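Local coordinates for PTS-dependent dihydroxyacetone kinase operon regulatory protein (Escherichia coli, PDB 4LRZ), which activates transcription of the dhaKLM operon from a sigma-70 promoter and represses its own expression, this chain being its N-terminal sensor region, at residues F[119-124]-F[147-152]; F[73-78]-F[86-91]; F[114-119]-F[133-138]. One frame throughout, in Å; residues are numbered along the deposited sequence.

Contact 1. Residues F[119-124]-F[147-152]; sequences SLAAIS and ATPLFD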
loop_
_atom_site.group_PDB
_atom_site.type_symbol
_atom_site.label_atom_id
_atom_site.label_comp_id
_atom_site.label_asym_id
_atom_site.label_seq_id
_atom_site.Cartn_x
_atom_site.Cartn_y
_atom_site.Cartn_z
ATOM N N SER F 119 15.802 -14.454 -16.267
ATOM C CA SER F 119 14.652 -14.396 -17.220
ATOM C C SER F 119 13.518 -15.326 -16.876
ATOM O O SER F 119 12.368 -15.012 -17.118
ATOM C CB SER F 119 15.092 -14.665 -18.685
ATOM O OG SER F 119 15.653 -15.967 -18.858
ATOM N N LEU F 120 13.824 -16.496 -16.345
ATOM C CA LEU F 120 12.794 -17.514 -16.189
ATOM C C LEU F 120 11.718 -17.059 -15.198
ATOM O O LEU F 120 10.562 -17.513 -15.248
ATOM C CB LEU F 120 13.429 -18.780 -15.681
ATOM C CG LEU F 120 13.125 -20.093 -16.347
ATOM C CD1 LEU F 120 13.414 -21.195 -15.309
ATOM C CD2 LEU F 120 11.703 -20.193 -16.997
ATOM N N ALA F 121 12.084 -16.150 -14.300
ATOM C CA ALA F 121 11.096 -15.665 -13.342
ATOM C C ALA F 121 9.948 -14.960 -14.044
ATOM O O ALA F 121 8.787 -15.256 -13.756
ATOM C CB ALA F 121 11.734 -14.769 -12.269
ATOM N N ALA F 122 10.270 -14.042 -14.952
ATOM C CA ALA F 122 9.255 -13.331 -15.724
ATOM C C ALA F 122 8.600 -14.225 -16.763
ATOM O O ALA F 122 7.427 -14.053 -17.077
ATOM C CB ALA F 122 9.860 -12.127 -16.444
ATOM N N ILE F 123 9.362 -15.139 -17.336
ATOM C CA ILE F 123 8.773 -16.081 -18.275
ATOM C C ILE F 123 7.735 -16.940 -17.546
ATOM O O ILE F 123 6.657 -17.182 -18.088
ATOM C CB ILE F 123 9.840 -16.991 -18.949
ATOM C CG1 ILE F 123 10.673 -16.184 -19.967
ATOM C CG2 ILE F 123 9.180 -18.183 -19.679
ATOM C CD1 ILE F 123 12.107 -16.760 -20.216
ATOM N N SER F 124 8.042 -17.375 -16.315
ATOM C CA SER F 124 7.157 -18.300 -15.615
ATOM C C SER F 124 6.125 -17.582 -14.777
ATOM O O SER F 124 5.080 -18.151 -14.429
ATOM C CB SER F 124 7.952 -19.254 -14.741
ATOM O OG SER F 124 8.496 -18.567 -13.626
ATOM N N ALA F 147 15.283 -15.199 -8.503
ATOM C CA ALA F 147 14.587 -14.040 -9.035
ATOM C C ALA F 147 13.095 -14.163 -8.850
ATOM O O ALA F 147 12.509 -15.270 -8.797
ATOM C CB ALA F 147 14.946 -13.831 -10.519
ATOM N N THR F 148 12.464 -13.014 -8.768
ATOM C CA THR F 148 11.036 -12.999 -8.668
ATOM C C THR F 148 10.580 -11.842 -9.522
ATOM O O THR F 148 11.185 -10.787 -9.471
ATOM C CB THR F 148 10.595 -12.782 -7.175
ATOM O OG1 THR F 148 11.110 -13.867 -6.375
ATOM C CG2 THR F 148 9.102 -12.770 -7.056
ATOM N N PRO F 149 9.488 -12.017 -10.269
ATOM C CA PRO F 149 8.978 -10.905 -11.024
ATOM C C PRO F 149 8.173 -9.938 -10.132
ATOM O O PRO F 149 7.603 -10.364 -9.122
ATOM C CB PRO F 149 8.058 -11.587 -12.046
ATOM C CG PRO F 149 7.569 -12.802 -11.382
ATOM C CD PRO F 149 8.733 -13.262 -10.552
ATOM N N LEU F 150 8.121 -8.662 -10.514
ATOM C CA LEU F 150 7.198 -7.793 -9.842
ATOM C C LEU F 150 6.237 -7.056 -10.737
ATOM O O LEU F 150 6.504 -6.814 -11.940
ATOM C CB LEU F 150 7.898 -6.836 -8.893
ATOM C CG LEU F 150 8.456 -5.530 -9.391
ATOM C CD1 LEU F 150 7.751 -4.502 -8.589
ATOM C CD2 LEU F 150 9.936 -5.545 -9.048
ATOM N N PHE F 151 5.127 -6.675 -10.115
ATOM C CA PHE F 151 3.960 -6.204 -10.850
ATOM C C PHE F 151 3.487 -4.781 -10.540
ATOM O O PHE F 151 3.655 -4.285 -9.453
ATOM C CB PHE F 151 2.833 -7.239 -10.737
ATOM C CG PHE F 151 3.226 -8.620 -11.250
ATOM C CD1 PHE F 151 3.159 -8.918 -12.608
ATOM C CD2 PHE F 151 3.696 -9.614 -10.358
ATOM C CE1 PHE F 151 3.543 -10.226 -13.108
ATOM C CE2 PHE F 151 4.058 -10.911 -10.814
ATOM C CZ PHE F 151 3.988 -11.217 -12.197
ATOM N N ASP F 152 2.890 -4.161 -11.543
ATOM C CA ASP F 152 2.324 -2.814 -11.516
ATOM C C ASP F 152 1.433 -2.445 -10.341
ATOM O O ASP F 152 1.431 -3.087 -9.277
ATOM C CB ASP F 152 1.469 -2.601 -12.797
ATOM C CG ASP F 152 2.235 -1.939 -13.860
ATOM O OD1 ASP F 152 3.344 -1.484 -13.521
ATOM O OD2 ASP F 152 1.777 -1.870 -15.023
#
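Ala121 is the tight point where helix 119-124 rests on strand 147-151: its CB lies 3.6 Å from Ala147 O and 3.8 Å from Ala147 CB. The same methyl also touches the proline ring of the strand, at 3.8 Å from Pro149 CD. That ring answers with CG, which sits 3.6 Å from Ala121 O, so the proline packs on both the methyl and the peptide carbonyl of one residue. With small methyls and a compact, puckered proline ring between them, the axes come within 6.7 Å and cross at -48°. The strand belongs to the antiparallel sheet of the GAF domain, and the helix covers the face bearing Ala147 and Pro149; Thr148 points to the other face, where OG1 is hydrogen-bonded to Thr178 OG1 and helix 174-211 packs. On the helix, Leu120 O accepts from both Ser124 N and Ser124 OG, the hydroxyl at 2.8 Å standing above the carbonyl plane. Packing slackens toward the C-terminal end of the strand. Ala122, partly exposed, comes nearest with its CA, 4.2 Å from Pro149 CB, and Phe151 turns its ring to a basic side chain of another protein chain in a cation-pi contact.

Contact 2. Residues F[73-78]-F[86-91]; sequences CALFIL and SRNGDP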
loop_
_atom_site.group_PDB
_atom_site.type_symbol
_atom_site.label_atom_id
_atom_site.label_comp_id
_atom_site.label_asym_id
_atom_site.label_seq_id
_atom_site.Cartn_x
_atom_site.Cartn_y
_atom_site.Cartn_z
ATOM N N CYS F 73 27.667 -11.820 -2.543
ATOM C CA CYS F 73 26.471 -11.835 -3.345
ATOM C C CYS F 73 26.174 -10.466 -3.940
ATOM O O CYS F 73 26.774 -9.478 -3.567
ATOM C CB CYS F 73 25.255 -12.340 -2.557
ATOM S SG CYS F 73 24.488 -11.082 -1.533
ATOM N N ALA F 74 25.243 -10.429 -4.879
ATOM C CA ALA F 74 24.890 -9.210 -5.569
ATOM C C ALA F 74 23.397 -9.224 -5.704
ATOM O O ALA F 74 22.767 -10.287 -5.853
ATOM C CB ALA F 74 25.533 -9.204 -6.939
ATOM N N LEU F 75 22.829 -8.036 -5.718
ATOM C CA LEU F 75 21.397 -7.890 -5.904
ATOM C C LEU F 75 21.197 -7.021 -7.163
ATOM O O LEU F 75 21.953 -6.047 -7.376
ATOM C CB LEU F 75 20.797 -7.242 -4.660
ATOM C CG LEU F 75 20.897 -8.038 -3.336
ATOM C CD1 LEU F 75 20.835 -7.132 -2.080
ATOM C CD2 LEU F 75 19.804 -9.076 -3.256
ATOM N N PHE F 76 20.192 -7.373 -7.974
ATOM C CA PHE F 76 19.895 -6.697 -9.217
ATOM C C PHE F 76 18.429 -6.261 -9.258
ATOM O O PHE F 76 17.558 -7.000 -8.836
ATOM C CB PHE F 76 20.051 -7.691 -10.402
ATOM C CG PHE F 76 21.487 -8.114 -10.745
ATOM C CD1 PHE F 76 22.602 -7.455 -10.253
ATOM C CD2 PHE F 76 21.685 -9.153 -11.692
ATOM C CE1 PHE F 76 23.900 -7.852 -10.643
ATOM C CE2 PHE F 76 22.971 -9.547 -12.117
ATOM C CZ PHE F 76 24.085 -8.886 -11.577
ATOM N N ILE F 77 18.151 -5.090 -9.821
ATOM C CA ILE F 77 16.801 -4.800 -10.316
ATOM C C ILE F 77 16.823 -4.870 -11.863
ATOM O O ILE F 77 17.696 -4.290 -12.467
ATOM C CB ILE F 77 16.324 -3.376 -9.967
ATOM C CG1 ILE F 77 17.090 -2.832 -8.797
ATOM C CG2 ILE F 77 14.783 -3.374 -9.750
ATOM C CD1 ILE F 77 16.179 -1.955 -7.777
ATOM N N LEU F 78 15.878 -5.578 -12.484
ATOM C CA LEU F 78 15.779 -5.602 -13.935
ATOM C C LEU F 78 14.405 -5.062 -14.346
ATOM O O LEU F 78 13.417 -5.263 -13.600
ATOM C CB LEU F 78 15.994 -7.008 -14.508
ATOM C CG LEU F 78 17.299 -7.768 -14.151
ATOM C CD1 LEU F 78 17.093 -8.616 -12.895
ATOM C CD2 LEU F 78 17.717 -8.679 -15.267
ATOM N N SER F 86 19.833 -1.552 -12.021
ATOM C CA SER F 86 20.703 -1.228 -10.880
ATOM C C SER F 86 21.276 -2.487 -10.241
ATOM O O SER F 86 20.642 -3.554 -10.254
ATOM C CB SER F 86 19.885 -0.488 -9.836
ATOM O OG SER F 86 20.706 0.375 -9.052
ATOM N N ARG F 87 22.473 -2.354 -9.679
ATOM C CA ARG F 87 23.145 -3.438 -8.979
ATOM C C ARG F 87 23.700 -2.954 -7.631
ATOM O O ARG F 87 24.177 -1.834 -7.529
ATOM C CB ARG F 87 24.321 -3.937 -9.833
ATOM C CG ARG F 87 23.924 -4.386 -11.232
ATOM C CD ARG F 87 24.816 -3.779 -12.308
ATOM N NE ARG F 87 26.202 -4.068 -12.047
ATOM C CZ ARG F 87 27.074 -3.187 -11.573
ATOM N NH1 ARG F 87 26.711 -1.913 -11.336
ATOM N NH2 ARG F 87 28.314 -3.585 -11.365
ATOM N N ASN F 88 23.685 -3.791 -6.611
ATOM C CA ASN F 88 24.392 -3.440 -5.384
ATOM C C ASN F 88 24.742 -4.717 -4.674
ATOM O O ASN F 88 24.440 -5.795 -5.209
ATOM C CB ASN F 88 23.601 -2.457 -4.491
ATOM C CG ASN F 88 22.399 -3.089 -3.882
ATOM O OD1 ASN F 88 22.169 -3.011 -2.673
ATOM N ND2 ASN F 88 21.624 -3.741 -4.700
ATOM N N GLY F 89 25.409 -4.619 -3.516
ATOM C CA GLY F 89 25.902 -5.812 -2.831
ATOM C C GLY F 89 27.423 -5.800 -2.685
ATOM O O GLY F 89 28.046 -4.747 -2.581
ATOM N N ASP F 90 28.024 -6.974 -2.669
ATOM C CA ASP F 90 29.438 -7.067 -2.390
ATOM C C ASP F 90 30.301 -6.649 -3.586
ATOM O O ASP F 90 30.168 -7.211 -4.678
ATOM C CB ASP F 90 29.782 -8.490 -1.957
ATOM C CG ASP F 90 31.262 -8.732 -1.918
ATOM O OD1 ASP F 90 31.942 -8.138 -1.070
ATOM O OD2 ASP F 90 31.755 -9.528 -2.731
ATOM N N PRO F 91 31.182 -5.664 -3.376
ATOM C CA PRO F 91 32.102 -5.114 -4.404
ATOM C C PRO F 91 32.798 -6.184 -5.286
ATOM O O PRO F 91 32.699 -6.153 -6.554
ATOM C CB PRO F 91 33.116 -4.301 -3.581
ATOM C CG PRO F 91 32.368 -3.917 -2.288
ATOM C CD PRO F 91 31.307 -4.983 -2.059
#
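The ring of Phe76 and the guanidinium of Arg87 are tilted 31° to each other, on side chains that run side by side from a non-hydrogen-bonded pair. The touching is done by the arginine stem, which comes in obliquely: Arg87 CG lies 3.5 Å from both Phe76 CD1 and Phe76 CE1. Both residues have CG anti to the carbonyl carbon, which brings the ring against the stem, and helix 91-99 lies over them with Leu94 and Leu97. An alanine in place of Phe76 would remove this ring and would probably loosen the packing of the arginine stem and of Leu97 against the sheet. The opposite face carries Leu75, Ile77, Ser86 and Asn88 under helix 51-66; there Ile77 CG1 meets Ser86 CB at 3.8 Å, and Ser86 OG is hydrogen-bonded to Gln58 OE1.

The hairpin of strands 74-79 and 84-89, at the edge of the GAF sheet within this chain, is held by a backbone ladder. Leu75 N gives an almost straight bond (174°) to Asn88 O at 2.8 Å, Asn88 N returns one to Leu75 O at 2.9 Å, and Ile77 N reaches Ser86 O at 3.0 Å. Gly89 passes close to Cys73 and Ala74, where a side chain would clash with Cys73 O. Just beyond, Asp90 N hydrogen-bonds to Cys73 O at 2.9 Å, while the Asp90 side chain caps helix 91-99 and is hydrogen-bonded to Thr93 OG1. One residue thus ends the ladder and starts the helix, and its carboxylate would probably be steadied in its charged form by the helix N terminus.

Contact 3. Residues F[114-119]-F[133-138]; sequences GTCALS and DQHFKQ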
loop_
_atom_site.group_PDB
_atom_site.type_symbol
_atom_site.label_atom_id
_atom_site.label_comp_id
_atom_site.label_asym_id
_atom_site.label_seq_id
_atom_site.Cartn_x
_atom_site.Cartn_y
_atom_site.Cartn_z
ATOM N N GLY F 114 20.722 -17.731 -22.052
ATOM C CA GLY F 114 20.220 -19.052 -21.748
ATOM C C GLY F 114 19.399 -19.112 -20.460
ATOM O O GLY F 114 19.208 -18.111 -19.790
ATOM N N THR F 115 18.912 -20.305 -20.161
ATOM C CA THR F 115 18.132 -20.594 -18.995
ATOM C C THR F 115 18.842 -20.092 -17.758
ATOM O O THR F 115 19.998 -20.507 -17.477
ATOM C CB THR F 115 17.985 -22.113 -18.824
ATOM O OG1 THR F 115 17.627 -22.697 -20.077
ATOM C CG2 THR F 115 16.937 -22.455 -17.744
ATOM N N CYS F 116 18.111 -19.239 -17.027
ATOM C CA CYS F 116 18.582 -18.510 -15.866
ATOM C C CYS F 116 17.400 -17.833 -15.190
ATOM O O CYS F 116 16.542 -17.251 -15.854
ATOM C CB CYS F 116 19.614 -17.438 -16.279
ATOM S SG CYS F 116 20.446 -16.688 -14.876
ATOM N N ALA F 117 17.370 -17.880 -13.863
ATOM C CA ALA F 117 16.334 -17.222 -13.088
ATOM C C ALA F 117 16.084 -15.759 -13.550
ATOM O O ALA F 117 14.938 -15.282 -13.592
ATOM C CB ALA F 117 16.704 -17.290 -11.596
ATOM N N LEU F 118 17.163 -15.059 -13.899
ATOM C CA LEU F 118 17.084 -13.660 -14.332
ATOM C C LEU F 118 15.981 -13.465 -15.372
ATOM O O LEU F 118 15.298 -12.408 -15.372
ATOM C CB LEU F 118 18.416 -13.206 -14.937
ATOM C CG LEU F 118 19.607 -13.092 -14.027
ATOM C CD1 LEU F 118 20.798 -12.501 -14.724
ATOM C CD2 LEU F 118 19.216 -12.193 -12.806
ATOM N N SER F 119 15.802 -14.454 -16.267
ATOM C CA SER F 119 14.652 -14.396 -17.220
ATOM C C SER F 119 13.518 -15.326 -16.876
ATOM O O SER F 119 12.368 -15.012 -17.118
ATOM C CB SER F 119 15.092 -14.665 -18.685
ATOM O OG SER F 119 15.653 -15.967 -18.858
ATOM N N ASP F 133 24.681 -26.343 -13.114
ATOM C CA ASP F 133 24.426 -26.853 -14.466
ATOM C C ASP F 133 22.947 -26.951 -14.886
ATOM O O ASP F 133 22.656 -27.469 -15.975
ATOM C CB ASP F 133 25.187 -28.181 -14.723
ATOM C CG ASP F 133 24.713 -29.343 -13.842
ATOM O OD1 ASP F 133 24.142 -29.128 -12.741
ATOM O OD2 ASP F 133 24.950 -30.505 -14.252
ATOM N N GLN F 134 22.028 -26.443 -14.046
ATOM C CA GLN F 134 20.671 -26.101 -14.548
ATOM C C GLN F 134 20.766 -24.950 -15.553
ATOM O O GLN F 134 19.871 -24.783 -16.383
ATOM C CB GLN F 134 19.706 -25.652 -13.428
ATOM C CG GLN F 134 19.453 -26.667 -12.330
ATOM C CD GLN F 134 18.614 -26.071 -11.182
ATOM O OE1 GLN F 134 18.895 -24.972 -10.708
ATOM N NE2 GLN F 134 17.585 -26.785 -10.753
ATOM N N HIS F 135 21.813 -24.126 -15.440
ATOM C CA HIS F 135 22.020 -23.025 -16.371
ATOM C C HIS F 135 22.420 -23.596 -17.758
ATOM O O HIS F 135 23.199 -24.544 -17.846
ATOM C CB HIS F 135 23.079 -22.046 -15.859
ATOM C CG HIS F 135 22.632 -21.233 -14.670
ATOM N ND1 HIS F 135 23.199 -21.361 -13.421
ATOM C CD2 HIS F 135 21.680 -20.276 -14.550
ATOM C CE1 HIS F 135 22.581 -20.559 -12.574
ATOM N NE2 HIS F 135 21.673 -19.874 -13.242
ATOM N N PHE F 136 21.895 -23.022 -18.835
ATOM C CA PHE F 136 22.257 -23.515 -20.175
ATOM C C PHE F 136 23.740 -23.279 -20.485
ATOM O O PHE F 136 24.458 -24.190 -20.898
ATOM C CB PHE F 136 21.365 -22.876 -21.224
ATOM C CG PHE F 136 21.535 -23.455 -22.612
ATOM C CD1 PHE F 136 20.881 -24.651 -22.974
ATOM C CD2 PHE F 136 22.332 -22.806 -23.567
ATOM C CE1 PHE F 136 21.014 -25.185 -24.257
ATOM C CE2 PHE F 136 22.458 -23.341 -24.868
ATOM C CZ PHE F 136 21.807 -24.531 -25.197
ATOM N N LYS F 137 24.186 -22.054 -20.261
ATOM C CA LYS F 137 25.551 -21.610 -20.520
ATOM C C LYS F 137 26.489 -22.070 -19.445
ATOM O O LYS F 137 26.250 -21.795 -18.270
ATOM C CB LYS F 137 25.597 -20.081 -20.545
ATOM C CG LYS F 137 24.780 -19.476 -21.640
ATOM C CD LYS F 137 25.287 -19.911 -22.981
ATOM C CE LYS F 137 25.008 -18.864 -24.034
ATOM N NZ LYS F 137 25.764 -19.128 -25.307
ATOM N N GLN F 138 27.580 -22.724 -19.857
ATOM C CA GLN F 138 28.609 -23.234 -18.936
ATOM C C GLN F 138 29.267 -22.156 -18.085
ATOM O O GLN F 138 29.748 -22.442 -16.984
ATOM C CB GLN F 138 29.710 -23.994 -19.691
ATOM C CG GLN F 138 29.349 -25.448 -20.003
ATOM C CD GLN F 138 30.186 -26.069 -21.157
ATOM O OE1 GLN F 138 31.298 -25.612 -21.481
ATOM N NE2 GLN F 138 29.638 -27.121 -21.769
HETATM O O HOH W 1 22.274 -20.039 -18.934
#
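Gly114 leaves helix 110-113 with a positive phi of 79°, Thr115 runs on in an extended conformation, and Cys116 takes the N-cap position of helix 117-124, so that Thr115 O faces the loop 133-138. Phe136 N gives this carbonyl a weak, long bond of 3.4 Å. A firmer link runs through a water that donates to Thr115 O at 2.7 Å and accepts from Lys137 N at 3.1 Å. His135 adds C-H contacts to the same oxygen: its CA approaches, and its ring comes edge-on, CD2 standing 3.4 Å from Thr115 O with the oxygen in the ring plane. Cys116, SG anti to the backbone N, brings its sulfur obliquely to the same ring, SG lying 3.8 Å from His135 NE2. The other ring nitrogen, ND1, is hydrogen-bonded to Ala132 O, which fixes the rotation of the imidazole.

Gly114 makes room for Phe136: CA of Gly114 is 4.0 Å from Phe136 CB, and a side chain on the glycine would run into that carbon. Phe136 has CG anti to the backbone N (chi1 -172°), so of its side chain only CB stays at the contact while the ring leads away to a cation-pi partner, Arg29. Thr115 crosses it at about a right angle and sets CG2 4.0 Å from Gln134 O, its hydroxyl being hydrogen-bonded to Ser19 OG.

Most of the patch is buried, in the GAF domain. Helix 14-26 lies against it, with Trp20 NE1 hydrogen-bonded to Gln134 O and Cys23 touching both Thr115 and Phe136; Phe145 of strand 143-151 meets the His135 ring at about 90° and packs on Cys116, Ala117 and Leu118.

How the contacts relate
From the N terminus, contact 2 comes first: it closes the short hairpin turn between strands 74-79 and 84-89 and is complete before the other two open. Contacts 3 and 1 then cross. Segment 114-119, which leads into helix 117-124, and helix segment 119-124 share Ser119 and pair in the same order with loop 133-138 and strand segment 147-152. The residues leading into helix 117-124 thus meet the loop, and the helix itself rests on strand 143-151 through Ala121 and Ala122. Leu118 packs on Phe76 and Leu78 of contact 2, and Ala117 O on Ala147 of contact 1. Strand 157-166 lies between strands 74-79 and 143-151, so contacts 1 and 2 meet one GAF sheet at separate strands.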